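Phosphate-specific transport system accessory protein PhoU homolog (PDB 4Q25) probably takes part in regulating phosphate uptake, as a homodimeric helical-bundle protein of the PhoU family. Local coordinates at residues E57-I62 with I103-S108. Numbering follows the deposited sequence.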
loop_
_atom_site.group_PDB
_atom_site.type_symbol
_atom_site.label_atom_id
_atom_site.label_comp_id
_atom_site.label_asym_id
_atom_site.label_seq_id
_atom_site.Cartn_x
_atom_site.Cartn_y
_atom_site.Cartn_z
ATOM N N GLU A 57 15.492 3.778 10.287
ATOM C CA GLU A 57 15.828 5.163 10.558
ATOM C C GLU A 57 15.965 6.053 9.309
ATOM O O GLU A 57 16.079 7.264 9.424
ATOM C CB GLU A 57 17.122 5.226 11.377
ATOM C CG GLU A 57 16.923 4.701 12.790
ATOM C CD GLU A 57 18.216 4.497 13.520
ATOM O OE1 GLU A 57 19.288 4.711 12.899
ATOM O OE2 GLU A 57 18.142 4.111 14.711
ATOM N N ILE A 58 15.990 5.459 8.127
ATOM C CA ILE A 58 16.061 6.226 6.894
ATOM C C ILE A 58 14.625 6.582 6.492
ATOM O O ILE A 58 14.376 7.556 5.771
ATOM C CB ILE A 58 16.774 5.409 5.790
ATOM C CG1 ILE A 58 18.278 5.315 6.080
ATOM C CG2 ILE A 58 16.571 6.022 4.412
ATOM C CD1 ILE A 58 18.951 4.085 5.487
ATOM N N ASP A 59 13.675 5.798 6.991
ATOM C CA ASP A 59 12.326 5.848 6.471
ATOM C C ASP A 59 11.698 7.218 6.721
ATOM O O ASP A 59 10.862 7.675 5.949
ATOM C CB ASP A 59 11.466 4.668 6.985
ATOM C CG ASP A 59 10.405 4.225 5.956
ATOM O OD1 ASP A 59 10.669 4.293 4.697
ATOM O OD2 ASP A 59 9.292 3.840 6.401
ATOM N N ASP A 60 12.159 7.910 7.753
ATOM C CA ASP A 60 11.701 9.260 8.011
ATOM C C ASP A 60 12.153 10.240 6.945
ATOM O O ASP A 60 11.380 11.066 6.486
ATOM C CB ASP A 60 12.176 9.717 9.379
ATOM C CG ASP A 60 11.634 8.840 10.492
ATOM O OD1 ASP A 60 10.547 9.165 11.038
ATOM O OD2 ASP A 60 12.282 7.801 10.783
ATOM N N GLN A 61 13.416 10.164 6.567
ATOM C CA GLN A 61 13.974 11.022 5.527
ATOM C C GLN A 61 13.233 10.832 4.211
ATOM O O GLN A 61 13.000 11.773 3.469
ATOM C CB GLN A 61 15.443 10.671 5.325
ATOM C CG GLN A 61 16.158 11.552 4.327
ATOM C CD GLN A 61 17.605 11.179 4.144
ATOM O OE1 GLN A 61 18.162 10.356 4.880
ATOM N NE2 GLN A 61 18.228 11.778 3.152
ATOM N N ILE A 62 12.870 9.586 3.935
ATOM C CA ILE A 62 12.124 9.229 2.741
ATOM C C ILE A 62 10.725 9.844 2.736
ATOM O O ILE A 62 10.294 10.368 1.715
ATOM C CB ILE A 62 12.096 7.703 2.575
ATOM C CG1 ILE A 62 13.544 7.245 2.400
ATOM C CG2 ILE A 62 11.218 7.259 1.402
ATOM C CD1 ILE A 62 13.709 5.842 1.904
ATOM N N ILE A 103 7.423 1.592 -1.266
ATOM C CA ILE A 103 8.565 0.694 -1.375
ATOM C C ILE A 103 9.462 0.802 -0.132
ATOM O O ILE A 103 9.923 -0.216 0.385
ATOM C CB ILE A 103 9.361 0.968 -2.647
ATOM C CG1 ILE A 103 8.573 0.508 -3.853
ATOM C CG2 ILE A 103 10.704 0.277 -2.637
ATOM C CD1 ILE A 103 9.125 1.022 -5.182
ATOM N N GLY A 104 9.723 2.032 0.313
ATOM C CA GLY A 104 10.528 2.298 1.504
ATOM C C GLY A 104 9.879 1.756 2.768
ATOM O O GLY A 104 10.555 1.180 3.643
ATOM N N ASP A 105 8.566 1.910 2.873
ATOM C CA ASP A 105 7.864 1.335 3.991
ATOM C C ASP A 105 7.923 -0.213 4.003
ATOM O O ASP A 105 8.103 -0.804 5.051
ATOM C CB ASP A 105 6.409 1.792 4.028
ATOM C CG ASP A 105 5.698 1.315 5.282
ATOM O OD1 ASP A 105 6.168 1.598 6.427
ATOM O OD2 ASP A 105 4.678 0.627 5.117
ATOM N N GLU A 106 7.777 -0.853 2.840
ATOM C CA GLU A 106 7.877 -2.296 2.778
ATOM C C GLU A 106 9.301 -2.756 3.125
ATOM O O GLU A 106 9.464 -3.759 3.769
ATOM C CB GLU A 106 7.481 -2.829 1.396
ATOM C CG GLU A 106 6.021 -2.617 1.018
ATOM C CD GLU A 106 5.039 -3.358 1.912
ATOM O OE1 GLU A 106 3.847 -2.971 1.909
ATOM O OE2 GLU A 106 5.429 -4.319 2.620
ATOM N N ALA A 107 10.309 -2.025 2.656
ATOM C CA ALA A 107 11.684 -2.329 2.971
ATOM C C ALA A 107 11.840 -2.363 4.467
ATOM O O ALA A 107 12.549 -3.205 5.018
ATOM C CB ALA A 107 12.623 -1.290 2.397
ATOM N N SER A 108 11.187 -1.414 5.112
ATOM C CA SER A 108 11.326 -1.208 6.526
ATOM C C SER A 108 10.619 -2.339 7.301
ATOM O O SER A 108 11.124 -2.772 8.348
ATOM C CB SER A 108 10.875 0.208 6.927
ATOM O OG SER A 108 10.833 0.335 8.306
#
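Asp59 of helix 59-78 lays its carboxylate against the backbone of helix 84-120 at Gly104, where the two segments come closest, with 6.4 Å between the CA atoms of Asp59 and Gly104. Glycine has no CB to block the approach, and Asp59 OD1 settles 3.3 Å from Gly104 C. It is equally near Gly104 O, but both oxygens are acceptors; Gly104 O instead receives the helical bond from Ser108 N. Asp59 OD2 reaches over the following residue, 3.8 Å from Asp105 CA, and lies 4.0 Å from Ser108 CB, one turn further on. It also faces a second acid: with Asp105 CG anti to the backbone N (chi1 -174°), Asp105 OD1 ends 3.8 Å from Asp59 OD2, the two carboxylates nearly coplanar, their planes 13° apart. Asp105 OD2 forms a salt bridge with Lys109. Farther along the first segment, Ile62 brings CD1 to 4.8 Å from Gly104 CA, a loose approach, while also packing on Val33 and Gln36 of helix 15-45; Asp59 touches Gln36 as well. Three helices of the PhoU bundle thus meet around this close approach. The contact is steric packing made possible at Gly104, while Gly104 O and the Asp105 carboxylate probably make the polar surroundings of Asp59 unfavourable; Lys109, bound to Asp105 OD2, may offset part of this.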